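Local coordinates for protein nucleoporin NUP82 (Chaetomium thermophilum, PDB 5CWW) that probably serves as a structural component of the nuclear pore complex and a docking site for transport factors, this piece being its N-terminal beta-propeller domain, at residues I117-M122 with A130-H135; R172-S177 with V193-I198; A197-W202 with I219-L224; D251-A256 with A275-D280. One frame throughout, in Å; residues are numbered along the deposited sequence.

Contact 1 of 4, residues I117-M122 with A130-H135; sequences IRQLVM and AVLTSH
Ile117 lies against Val131 and the backbone of Leu132, just before the strand 119-122 pairs antiparallel with 128-132. The two strands form the first hairpin of a four-stranded propeller blade. From CB outward, Ile117 stays in contact all the way. Ile117 CB sits 4.1 Å from Leu132 O. Ile117 CG2 comes closer, 3.6 Å from that oxygen of Leu132. The other branch starts with Ile117 CG1 anti to the carbonyl carbon (chi1 -62°), and this atom reaches CG1 of Val131 at 4.0 Å. The tip, Ile117 CD1, ends 3.9 Å from that Val131 CG1. Leu120 joins Val131, the two side by side and pointing the same way; Ile64 of strand 63-68 packs on Ile117, Leu120 and Val131. The backbone has a classic beta bulge here. Arg118 N donates to Leu132 O at 2.6 Å and nearly straight, in the carbonyl plane. Gln119 N gives Leu132 O a longer bond of 3.2 Å from a tilted position. On the other face of the hairpin from Leu120, Gln119 CB meets Leu132 CB at 3.9 Å, while Gln119 NE2 bonds to Val176 O of the next blade. The guanidinium of Arg118 has Ser134 CB over one face. Thus one carbonyl oxygen accepts hydrogen bonds from two amides, and the extra residue fits into the strand while both N-H groups stay bonded.

Contact 2 of 4, residues R172-S177 with V193-I198; sequences RSAVVS and VTEDAI
Val193 O is gripped by two amides, Val176 N and Ser177 N. The bond from Val176 N to Val193 O is the shorter, 2.8 Å, and lies in the carbonyl plane. That from Ser177 N to Val193 O is 3.2 Å and slightly tilted. Ser177 O takes the return bond from Val193 N. Two residues facing one make a classic beta bulge, and the register shifts by one there. This is the first hairpin of a propeller blade, strands 175-180 and 189-194. A type I turn from Thr194 to Ala197 follows the second strand. Glu195 N, inside that turn, donates to Ala174 O at 3.0 Å, almost in line with the carbonyl bond. Thr194 CB also touches Ala174 O, at 3.3 Å. The side chain of Val176 crosses that of Glu195 at about a right angle. CG2 of Val176, anti to its carbonyl carbon, does the touching. In the conformer given, Ser173 OG accepts from Asp196 N at 3.2 Å; a second conformer is deposited, so this bond is less certain. Thr194 OG1 accepts from Ile198 N at 3.3 Å, across the turn. Beyond the hairpin, Ser177 OG bonds to Ala257 N, and the backbone of Glu195 pairs with Val254 of the following blade.

Contact 3 of 4, residues A197-W202 with I219-L224; sequences AIVRVW and IDLKKL
The third and fourth strands of a propeller blade meet where Val199 pairs with Ile219 and the fourth strand runs straight into helix 221-225. Val199 N donates to Ile219 O at 2.8 Å, and Ile219 N returns a bond to Val199 O at 2.7 Å. Next to them Ile198 faces Asp220 as a non-hydrogen-bonded pair, with CG2 of Ile198 resting near Ile219 O. The pairing carries on into the first turn of the helix. Leu221 N bonds to Ala197 O at 3.1 Å. The side chain of Leu221 points toward Ala197 and Val199, with Leu221 CG 3.2 Å from Ala197 O. Leu221 CD1 lies 3.8 Å from Val199 CG2, the two side chains crossing obliquely. Asp220 is the N-cap. Its CG is anti to the backbone N (chi1 -170°), which sets the carboxylate beside the carbonyl carbon, where the following helix amide can reach it. Asp220 OD1 takes Lys222 N at 3.1 Å from above the carboxylate plane. Lys222 NZ comes to Asp220 OD1 from the opposite face, on the syn side, at 2.8 Å, and also bonds to Asp196 O. Lys223 NZ, in the conformer given, adds a second cation at Asp220 OD2, on the anti side, and reaches Gly235 O as well. With a cation and an amide at OD1, this setting would probably favour the ionised form of Asp220.

Contact 4 of 4, residues D251-A256 with A275-D280; sequences DMEVAA and AMTSGD
Ala255 and Ala256 both turn their amides to Ala275 O, a classic beta bulge where strands 254-258 and 272-276 pair antiparallel. Ala255 N lies 2.7 Å from Ala275 O, and Ala256 N lies 3.2 Å from it. These strands form the first hairpin of a propeller blade. A type I turn from Met276 to Gly279 follows, and Gly279 has a positive phi of 112° that suits glycine. Thr277 N, in the turn, bonds to Glu253 O. The side chains repeat this link. Glu253 CG is anti to the backbone N (chi1 -176°) and the chain runs out extended. Glu253 OE2 accepts from Thr277 OG1 at 2.6 Å through its anti lone pair. Thr277 CG2 also rests on Ala255 CB. Ser278 OG donates to Asp251 O at 3.0 Å, coming in above the carbonyl plane. In Met276, chi2 (-66°) turns SD toward the backbone of Met252 and the CG2 methyl of Val254. Met276 SD lies 3.7 Å from Val254 CG2, and the Met252 side chain runs side by side with that of Met276, pointing the same way. Asp251 OD2 bonds to the backbone of another protein chain, and basic side-chain atoms of that chain pack on Met252 and Asp280. Two carboxylates come near each other here, Asp251 OD1 and Asp280 OD2 lying 3.6 Å apart. One water donates to both of these oxygens. A second water bridges Asp280 OD2, at 2.6 Å, to Asp251 O, at 2.7 Å.

Contacts 1, 2 and 4 each hold the first hairpin of a successive four-stranded blade, and all three contain a classic bulge. Contact 3 joins the third and fourth strands of the blade that contact 2 opens, and the two share Ala197 and Ile198. Contacts 1, 3 and 4 are buried, while contact 2 is partly buried. Contact 1 is mostly backbone bonds and aliphatic packing. Contact 2 adds turn amides held by a carbonyl and a serine. Contact 3 adds a capped helix start with salt bridges. Contact 4 adds bridging waters and also touches another protein chain. Contact 2 touches contacts 1 and 4, and contact 3 touches contacts 2 and 4.

Contact 1 of 4, residues I117-M122 with A130-H135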
loop_
_atom_site.group_PDB
_atom_site.type_symbol
_atom_site.label_atom_id
_atom_site.label_comp_id
_atom_site.label_asym_id
_atom_site.label_seq_id
_atom_site.Cartn_x
_atom_site.Cartn_y
_atom_site.Cartn_z
ATOM N N ILE B 117 -15.301 -11.565 6.800
ATOM C CA ILE B 117 -13.858 -11.385 6.733
ATOM C C ILE B 117 -13.421 -11.209 5.282
ATOM O O ILE B 117 -13.897 -11.911 4.390
ATOM C CB ILE B 117 -13.116 -12.577 7.366
ATOM C CG1 ILE B 117 -13.477 -12.688 8.851
ATOM C CG2 ILE B 117 -11.604 -12.427 7.201
ATOM C CD1 ILE B 117 -12.984 -13.953 9.519
ATOM N N ARG B 118 -12.502 -10.276 5.061
ATOM C CA ARG B 118 -12.017 -9.962 3.721
ATOM C C ARG B 118 -10.579 -10.422 3.531
ATOM O O ARG B 118 -10.210 -10.892 2.454
ATOM C CB ARG B 118 -12.121 -8.459 3.456
ATOM C CG ARG B 118 -13.546 -7.934 3.386
ATOM C CD ARG B 118 -14.218 -8.320 2.080
ATOM N NE ARG B 118 -15.590 -7.822 2.003
ATOM C CZ ARG B 118 -15.921 -6.585 1.646
ATOM N NH1 ARG B 118 -14.983 -5.702 1.330
ATOM N NH2 ARG B 118 -17.197 -6.229 1.604
ATOM N N GLN B 119 -9.770 -10.283 4.579
ATOM C CA GLN B 119 -8.349 -10.602 4.489
ATOM C C GLN B 119 -7.813 -11.262 5.755
ATOM O O GLN B 119 -8.179 -10.886 6.872
ATOM C CB GLN B 119 -7.533 -9.336 4.210
ATOM C CG GLN B 119 -8.007 -8.510 3.027
ATOM C CD GLN B 119 -6.995 -7.455 2.623
ATOM O OE1 GLN B 119 -5.813 -7.749 2.439
ATOM N NE2 GLN B 119 -7.453 -6.213 2.493
ATOM N N LEU B 120 -6.943 -12.247 5.554
ATOM C CA LEU B 120 -6.152 -12.844 6.625
ATOM C C LEU B 120 -4.677 -12.651 6.297
ATOM O O LEU B 120 -4.232 -13.034 5.214
ATOM C CB LEU B 120 -6.465 -14.332 6.784
ATOM C CG LEU B 120 -7.924 -14.712 7.033
ATOM C CD1 LEU B 120 -8.074 -16.229 7.041
ATOM C CD2 LEU B 120 -8.420 -14.115 8.337
ATOM N N VAL B 121 -3.921 -12.065 7.221
ATOM C CA VAL B 121 -2.498 -11.833 6.995
ATOM C C VAL B 121 -1.662 -12.424 8.123
ATOM O O VAL B 121 -1.671 -11.927 9.249
ATOM C CB VAL B 121 -2.175 -10.331 6.869
ATOM C CG1 VAL B 121 -0.741 -10.143 6.391
ATOM C CG2 VAL B 121 -3.143 -9.653 5.906
ATOM N N MET B 122 -0.933 -13.486 7.797
ATOM C CA MET B 122 -0.062 -14.161 8.748
ATOM C C MET B 122 1.136 -13.284 9.084
ATOM O O MET B 122 1.691 -12.625 8.207
ATOM C CB MET B 122 0.413 -15.499 8.172
ATOM C CG MET B 122 1.148 -16.391 9.162
ATOM S SD MET B 122 0.120 -16.947 10.537
ATOM C CE MET B 122 -1.113 -17.924 9.680
ATOM N N ALA B 130 -3.553 -11.297 11.464
ATOM C CA ALA B 130 -4.370 -10.108 11.260
ATOM C C ALA B 130 -5.651 -10.484 10.524
ATOM O O ALA B 130 -5.604 -11.162 9.496
ATOM C CB ALA B 130 -3.597 -9.053 10.486
ATOM N N VAL B 131 -6.787 -10.044 11.059
ATOM C CA VAL B 131 -8.101 -10.399 10.527
ATOM C C VAL B 131 -8.877 -9.145 10.142
ATOM O O VAL B 131 -9.277 -8.362 11.006
ATOM C CB VAL B 131 -8.925 -11.209 11.550
ATOM C CG1 VAL B 131 -10.264 -11.628 10.954
ATOM C CG2 VAL B 131 -8.144 -12.430 12.011
ATOM N N LEU B 132 -9.087 -8.965 8.842
ATOM C CA LEU B 132 -9.683 -7.744 8.310
ATOM C C LEU B 132 -11.080 -7.951 7.745
ATOM O O LEU B 132 -11.327 -8.884 6.981
ATOM C CB LEU B 132 -8.797 -7.154 7.213
ATOM C CG LEU B 132 -7.563 -6.359 7.632
ATOM C CD1 LEU B 132 -6.535 -7.242 8.321
ATOM C CD2 LEU B 132 -6.958 -5.674 6.413
ATOM N N THR B 133 -11.990 -7.072 8.148
ATOM C CA THR B 133 -13.246 -6.879 7.443
ATOM C C THR B 133 -13.003 -5.720 6.485
ATOM O O THR B 133 -11.853 -5.374 6.215
ATOM C CB THR B 133 -14.415 -6.573 8.394
ATOM O OG1 THR B 133 -14.153 -5.357 9.103
ATOM C CG2 THR B 133 -14.602 -7.707 9.391
ATOM N N SER B 134 -14.067 -5.110 5.981
ATOM C CA SER B 134 -13.910 -3.948 5.118
ATOM C C SER B 134 -13.314 -2.763 5.881
ATOM O O SER B 134 -12.542 -1.984 5.318
ATOM C CB SER B 134 -15.254 -3.557 4.501
ATOM O OG SER B 134 -16.239 -3.362 5.500
ATOM N N HIS B 135 -13.660 -2.643 7.162
ATOM C CA HIS B 135 -13.270 -1.483 7.965
ATOM C C HIS B 135 -12.537 -1.829 9.263
ATOM O O HIS B 135 -11.789 -1.003 9.787
ATOM C CB HIS B 135 -14.503 -0.646 8.307
ATOM C CG HIS B 135 -15.059 0.117 7.144
ATOM N ND1 HIS B 135 -15.730 -0.490 6.105
ATOM C CD2 HIS B 135 -15.037 1.439 6.857
ATOM C CE1 HIS B 135 -16.101 0.426 5.229
ATOM N NE2 HIS B 135 -15.693 1.606 5.661
#

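Contact 2 of 4, residues R172-S177 with V193-I198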
loop_
_atom_site.group_PDB
_atom_site.type_symbol
_atom_site.label_atom_id
_atom_site.label_comp_id
_atom_site.label_asym_id
_atom_site.label_seq_id
_atom_site.Cartn_x
_atom_site.Cartn_y
_atom_site.Cartn_z
ATOM N N ARG B 172 -15.416 5.248 9.816
ATOM C CA ARG B 172 -14.220 5.896 9.283
ATOM C C ARG B 172 -13.801 5.239 7.971
ATOM O O ARG B 172 -14.534 4.420 7.421
ATOM C CB ARG B 172 -13.074 5.829 10.297
ATOM C CG ARG B 172 -13.316 6.624 11.571
ATOM C CD ARG B 172 -13.147 8.122 11.352
ATOM N NE ARG B 172 -12.242 8.714 12.336
ATOM C CZ ARG B 172 -10.977 9.064 12.106
ATOM N NH1 ARG B 172 -10.429 8.906 10.909
ATOM N NH2 ARG B 172 -10.254 9.588 13.086
ATOM N N SER B 173 -12.624 5.603 7.470
ATOM C CA SER B 173 -12.155 5.105 6.181
ATOM C C SER B 173 -11.874 3.604 6.221
ATOM O O SER B 173 -11.331 3.087 7.199
ATOM C CB SER B 173 -10.896 5.857 5.750
ATOM O OG SER B 173 -10.471 5.442 4.463
ATOM N N ALA B 174 -12.246 2.915 5.149
ATOM C CA ALA B 174 -12.042 1.470 5.045
ATOM C C ALA B 174 -10.565 1.083 5.062
ATOM O O ALA B 174 -9.711 1.832 4.589
ATOM C CB ALA B 174 -12.698 0.949 3.776
ATOM N N VAL B 175 -10.277 -0.097 5.607
ATOM C CA VAL B 175 -8.916 -0.625 5.627
ATOM C C VAL B 175 -8.642 -1.382 4.328
ATOM O O VAL B 175 -9.442 -2.212 3.893
ATOM C CB VAL B 175 -8.669 -1.544 6.851
ATOM C CG1 VAL B 175 -9.613 -2.747 6.851
ATOM C CG2 VAL B 175 -7.212 -1.988 6.896
ATOM N N VAL B 176 -7.498 -1.090 3.722
ATOM C CA VAL B 176 -7.154 -1.616 2.407
ATOM C C VAL B 176 -6.040 -2.651 2.484
ATOM O O VAL B 176 -6.109 -3.699 1.839
ATOM C CB VAL B 176 -6.734 -0.469 1.468
ATOM C CG1 VAL B 176 -6.174 -0.997 0.174
ATOM C CG2 VAL B 176 -7.925 0.439 1.192
ATOM N N SER B 177 -5.015 -2.354 3.273
ATOM C CA SER B 177 -3.893 -3.265 3.429
ATOM C C SER B 177 -3.454 -3.365 4.878
ATOM O O SER B 177 -3.499 -2.388 5.630
ATOM C CB SER B 177 -2.709 -2.818 2.570
ATOM O OG SER B 177 -3.080 -2.717 1.208
ATOM N N VAL B 193 -3.076 0.421 6.255
ATOM C CA VAL B 193 -3.285 1.522 5.329
ATOM C C VAL B 193 -4.758 1.572 4.945
ATOM O O VAL B 193 -5.358 0.546 4.614
ATOM C CB VAL B 193 -2.416 1.381 4.057
ATOM C CG1 VAL B 193 -2.517 2.630 3.196
ATOM C CG2 VAL B 193 -0.964 1.112 4.426
ATOM N N THR B 194 -5.330 2.771 4.997
ATOM C CA THR B 194 -6.733 2.982 4.667
ATOM C C THR B 194 -6.872 3.579 3.273
ATOM O O THR B 194 -5.895 4.070 2.706
ATOM C CB THR B 194 -7.411 3.915 5.690
ATOM O OG1 THR B 194 -6.673 5.138 5.781
ATOM C CG2 THR B 194 -7.457 3.260 7.061
ATOM N N GLU B 195 -8.083 3.522 2.724
ATOM C CA GLU B 195 -8.378 4.126 1.427
ATOM C C GLU B 195 -7.977 5.595 1.358
ATOM O O GLU B 195 -7.486 6.056 0.331
ATOM C CB GLU B 195 -9.869 4.006 1.100
ATOM C CG GLU B 195 -10.284 2.661 0.542
ATOM C CD GLU B 195 -11.716 2.661 0.043
ATOM O OE1 GLU B 195 -12.529 3.457 0.560
ATOM O OE2 GLU B 195 -12.027 1.869 -0.874
ATOM N N ASP B 196 -8.174 6.325 2.452
ATOM C CA ASP B 196 -7.856 7.750 2.471
ATOM C C ASP B 196 -6.383 7.974 2.815
ATOM O O ASP B 196 -6.001 9.033 3.311
ATOM C CB ASP B 196 -8.773 8.499 3.449
ATOM C CG ASP B 196 -8.593 8.061 4.892
ATOM O OD1 ASP B 196 -8.090 6.945 5.132
ATOM O OD2 ASP B 196 -8.973 8.839 5.791
ATOM N N ALA B 197 -5.566 6.958 2.540
ATOM C CA ALA B 197 -4.112 7.088 2.542
ATOM C C ALA B 197 -3.538 7.512 3.890
ATOM O O ALA B 197 -2.638 8.350 3.950
ATOM C CB ALA B 197 -3.679 8.075 1.458
ATOM N N ILE B 198 -4.058 6.937 4.968
ATOM C CA ILE B 198 -3.446 7.116 6.276
ATOM C C ILE B 198 -2.661 5.860 6.634
ATOM O O ILE B 198 -3.211 4.760 6.670
ATOM C CB ILE B 198 -4.492 7.421 7.358
ATOM C CG1 ILE B 198 -5.222 8.726 7.019
ATOM C CG2 ILE B 198 -3.824 7.544 8.718
ATOM C CD1 ILE B 198 -6.497 8.918 7.774
#

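Contact 3 of 4, residues A197-W202 with I219-L224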
loop_
_atom_site.group_PDB
_atom_site.type_symbol
_atom_site.label_atom_id
_atom_site.label_comp_id
_atom_site.label_asym_id
_atom_site.label_seq_id
_atom_site.Cartn_x
_atom_site.Cartn_y
_atom_site.Cartn_z
ATOM N N ALA B 197 -5.566 6.958 2.540
ATOM C CA ALA B 197 -4.112 7.088 2.542
ATOM C C ALA B 197 -3.538 7.512 3.890
ATOM O O ALA B 197 -2.638 8.350 3.950
ATOM C CB ALA B 197 -3.679 8.075 1.458
ATOM N N ILE B 198 -4.058 6.937 4.968
ATOM C CA ILE B 198 -3.446 7.116 6.276
ATOM C C ILE B 198 -2.661 5.860 6.634
ATOM O O ILE B 198 -3.211 4.760 6.670
ATOM C CB ILE B 198 -4.492 7.421 7.358
ATOM C CG1 ILE B 198 -5.222 8.726 7.019
ATOM C CG2 ILE B 198 -3.824 7.544 8.718
ATOM C CD1 ILE B 198 -6.497 8.918 7.774
ATOM N N VAL B 199 -1.370 6.042 6.891
ATOM C CA VAL B 199 -0.473 4.944 7.226
ATOM C C VAL B 199 -0.285 4.900 8.734
ATOM O O VAL B 199 0.078 5.903 9.351
ATOM C CB VAL B 199 0.897 5.094 6.529
ATOM C CG1 VAL B 199 1.831 3.948 6.907
ATOM C CG2 VAL B 199 0.718 5.155 5.018
ATOM N N ARG B 200 -0.544 3.738 9.323
ATOM C CA ARG B 200 -0.442 3.576 10.768
ATOM C C ARG B 200 0.419 2.379 11.142
ATOM O O ARG B 200 0.168 1.255 10.707
ATOM C CB ARG B 200 -1.836 3.440 11.383
ATOM C CG ARG B 200 -2.527 4.776 11.609
ATOM C CD ARG B 200 -3.906 4.592 12.212
ATOM N NE ARG B 200 -4.929 4.444 11.180
ATOM C CZ ARG B 200 -5.787 5.389 10.807
ATOM N NH1 ARG B 200 -5.782 6.582 11.383
ATOM N NH2 ARG B 200 -6.668 5.132 9.852
ATOM N N VAL B 201 1.447 2.649 11.940
ATOM C CA VAL B 201 2.338 1.618 12.453
ATOM C C VAL B 201 1.920 1.219 13.872
ATOM O O VAL B 201 1.895 2.056 14.777
ATOM C CB VAL B 201 3.801 2.099 12.465
ATOM C CG1 VAL B 201 4.728 0.987 12.956
ATOM C CG2 VAL B 201 4.223 2.580 11.072
ATOM N N TRP B 202 1.592 -0.057 14.055
ATOM C CA TRP B 202 1.226 -0.596 15.365
ATOM C C TRP B 202 2.306 -1.553 15.841
ATOM O O TRP B 202 2.686 -2.469 15.111
ATOM C CB TRP B 202 -0.116 -1.328 15.305
ATOM C CG TRP B 202 -1.175 -0.628 14.512
ATOM C CD1 TRP B 202 -1.284 -0.580 13.151
ATOM C CD2 TRP B 202 -2.293 0.106 15.028
ATOM N NE1 TRP B 202 -2.394 0.144 12.789
ATOM C CE2 TRP B 202 -3.031 0.577 13.924
ATOM C CE3 TRP B 202 -2.740 0.412 16.318
ATOM C CZ2 TRP B 202 -4.188 1.338 14.070
ATOM C CZ3 TRP B 202 -3.889 1.170 16.460
ATOM C CH2 TRP B 202 -4.600 1.623 15.343
ATOM N N ILE B 219 0.502 8.565 9.861
ATOM C CA ILE B 219 0.887 9.501 8.812
ATOM C C ILE B 219 -0.249 9.704 7.821
ATOM O O ILE B 219 -0.714 8.750 7.199
ATOM C CB ILE B 219 2.130 9.008 8.038
ATOM C CG1 ILE B 219 3.281 8.703 9.002
ATOM C CG2 ILE B 219 2.565 10.050 7.005
ATOM C CD1 ILE B 219 4.413 7.919 8.369
ATOM N N ASP B 220 -0.679 10.950 7.665
ATOM C CA ASP B 220 -1.629 11.306 6.620
ATOM C C ASP B 220 -0.855 11.685 5.362
ATOM O O ASP B 220 -0.311 12.787 5.265
ATOM C CB ASP B 220 -2.525 12.459 7.074
ATOM C CG ASP B 220 -3.693 12.704 6.134
ATOM O OD1 ASP B 220 -3.671 12.199 4.990
ATOM O OD2 ASP B 220 -4.637 13.414 6.542
ATOM N N LEU B 221 -0.806 10.766 4.404
ATOM C CA LEU B 221 -0.068 10.984 3.162
ATOM C C LEU B 221 -0.568 12.203 2.386
ATOM O O LEU B 221 0.191 12.819 1.638
ATOM C CB LEU B 221 -0.142 9.739 2.276
ATOM C CG LEU B 221 0.386 8.446 2.906
ATOM C CD1 LEU B 221 0.309 7.293 1.918
ATOM C CD2 LEU B 221 1.806 8.613 3.413
ATOM N N LYS B 222 -1.838 12.551 2.568
ATOM C CA LYS B 222 -2.425 13.685 1.861
ATOM C C LYS B 222 -1.845 15.006 2.369
ATOM O O LYS B 222 -1.697 15.957 1.603
ATOM C CB LYS B 222 -3.946 13.674 2.006
ATOM C CG LYS B 222 -4.597 12.394 1.493
ATOM C CD LYS B 222 -6.117 12.483 1.501
ATOM C CE LYS B 222 -6.666 12.772 2.897
ATOM N NZ LYS B 222 -6.195 11.770 3.898
ATOM N N LYS B 223 -1.523 15.060 3.658
ATOM C CA LYS B 223 -0.844 16.220 4.223
ATOM C C LYS B 223 0.616 16.218 3.788
ATOM O O LYS B 223 1.151 17.236 3.350
ATOM C CB LYS B 223 -0.931 16.226 5.753
ATOM C CG LYS B 223 -2.345 16.233 6.323
ATOM C CD LYS B 223 -2.318 16.459 7.832
ATOM C CE LYS B 223 -3.712 16.422 8.451
ATOM N NZ LYS B 223 -4.210 15.032 8.668
ATOM N N LEU B 224 1.248 15.054 3.909
ATOM C CA LEU B 224 2.660 14.893 3.585
ATOM C C LEU B 224 2.980 15.226 2.128
ATOM O O LEU B 224 4.021 15.819 1.838
ATOM C CB LEU B 224 3.093 13.458 3.891
ATOM C CG LEU B 224 4.547 13.082 3.610
ATOM C CD1 LEU B 224 5.498 13.924 4.439
ATOM C CD2 LEU B 224 4.755 11.606 3.892
#

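Contact 4 of 4, residues D251-A256 with A275-D280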
loop_
_atom_site.group_PDB
_atom_site.type_symbol
_atom_site.label_atom_id
_atom_site.label_comp_id
_atom_site.label_asym_id
_atom_site.label_seq_id
_atom_site.Cartn_x
_atom_site.Cartn_y
_atom_site.Cartn_z
ATOM N N ASP B 251 -7.750 10.667 -6.213
ATOM C CA ASP B 251 -6.395 10.655 -6.753
ATOM C C ASP B 251 -5.406 10.021 -5.781
ATOM O O ASP B 251 -4.347 9.544 -6.194
ATOM C CB ASP B 251 -5.940 12.074 -7.107
ATOM C CG ASP B 251 -5.178 12.139 -8.427
ATOM O OD1 ASP B 251 -4.883 11.078 -9.018
ATOM O OD2 ASP B 251 -4.860 13.262 -8.869
ATOM N N MET B 252 -5.752 10.013 -4.495
ATOM C CA MET B 252 -4.945 9.324 -3.493
ATOM C C MET B 252 -5.778 8.285 -2.748
ATOM O O MET B 252 -5.538 8.007 -1.573
ATOM C CB MET B 252 -4.328 10.324 -2.512
ATOM C CG MET B 252 -3.264 11.215 -3.146
ATOM S SD MET B 252 -2.316 12.189 -1.957
ATOM C CE MET B 252 -1.292 10.910 -1.224
ATOM N N GLU B 253 -6.769 7.725 -3.435
ATOM C CA GLU B 253 -7.487 6.568 -2.915
ATOM C C GLU B 253 -6.577 5.352 -3.046
ATOM O O GLU B 253 -6.230 4.953 -4.154
ATOM C CB GLU B 253 -8.801 6.346 -3.665
ATOM C CG GLU B 253 -9.645 5.209 -3.107
ATOM C CD GLU B 253 -10.854 4.902 -3.965
ATOM O OE1 GLU B 253 -11.989 5.060 -3.472
ATOM O OE2 GLU B 253 -10.672 4.496 -5.132
ATOM N N VAL B 254 -6.197 4.761 -1.918
ATOM C CA VAL B 254 -5.248 3.651 -1.928
ATOM C C VAL B 254 -5.913 2.355 -2.366
ATOM O O VAL B 254 -6.992 2.007 -1.883
ATOM C CB VAL B 254 -4.610 3.440 -0.540
ATOM C CG1 VAL B 254 -3.585 2.304 -0.581
ATOM C CG2 VAL B 254 -3.953 4.727 -0.056
ATOM N N ALA B 255 -5.258 1.653 -3.288
ATOM C CA ALA B 255 -5.702 0.335 -3.728
ATOM C C ALA B 255 -5.012 -0.751 -2.911
ATOM O O ALA B 255 -5.645 -1.714 -2.489
ATOM C CB ALA B 255 -5.420 0.142 -5.206
ATOM N N ALA B 256 -3.711 -0.592 -2.693
ATOM C CA ALA B 256 -2.948 -1.553 -1.908
ATOM C C ALA B 256 -1.572 -1.009 -1.554
ATOM O O ALA B 256 -1.078 -0.074 -2.182
ATOM C CB ALA B 256 -2.809 -2.870 -2.662
ATOM N N ALA B 275 0.040 1.754 -4.073
ATOM C CA ALA B 275 -0.613 1.902 -5.363
ATOM C C ALA B 275 -2.014 2.470 -5.177
ATOM O O ALA B 275 -2.818 1.933 -4.416
ATOM C CB ALA B 275 -0.670 0.567 -6.089
ATOM N N MET B 276 -2.285 3.566 -5.879
ATOM C CA MET B 276 -3.581 4.227 -5.841
ATOM C C MET B 276 -4.470 3.700 -6.956
ATOM O O MET B 276 -3.976 3.296 -8.008
ATOM C CB MET B 276 -3.410 5.741 -5.986
ATOM C CG MET B 276 -2.378 6.346 -5.045
ATOM S SD MET B 276 -2.852 6.224 -3.307
ATOM C CE MET B 276 -1.442 7.001 -2.527
ATOM N N THR B 277 -5.781 3.710 -6.735
ATOM C CA THR B 277 -6.723 3.279 -7.761
ATOM C C THR B 277 -6.690 4.234 -8.952
ATOM O O THR B 277 -7.136 3.892 -10.042
ATOM C CB THR B 277 -8.164 3.193 -7.221
ATOM O OG1 THR B 277 -8.560 4.464 -6.690
ATOM C CG2 THR B 277 -8.271 2.136 -6.133
ATOM N N SER B 278 -6.152 5.430 -8.743
ATOM C CA SER B 278 -6.026 6.400 -9.822
ATOM C C SER B 278 -4.953 5.980 -10.825
ATOM O O SER B 278 -4.916 6.486 -11.943
ATOM C CB SER B 278 -5.692 7.783 -9.260
ATOM O OG SER B 278 -4.412 7.783 -8.653
ATOM N N GLY B 279 -4.080 5.064 -10.411
ATOM C CA GLY B 279 -3.014 4.565 -11.265
ATOM C C GLY B 279 -1.623 4.983 -10.822
ATOM O O GLY B 279 -0.627 4.540 -11.393
ATOM N N ASP B 280 -1.549 5.828 -9.801
ATOM C CA ASP B 280 -0.270 6.345 -9.330
ATOM C C ASP B 280 0.386 5.416 -8.317
ATOM O O ASP B 280 -0.286 4.647 -7.625
ATOM C CB ASP B 280 -0.450 7.735 -8.717
ATOM C CG ASP B 280 -0.884 8.772 -9.736
ATOM O OD1 ASP B 280 -0.601 8.583 -10.938
ATOM O OD2 ASP B 280 -1.506 9.778 -9.336
HETATM O O HOH W 1 -1.852 10.250 -6.820
HETATM O O HOH W 2 -3.090 11.357 -11.004
#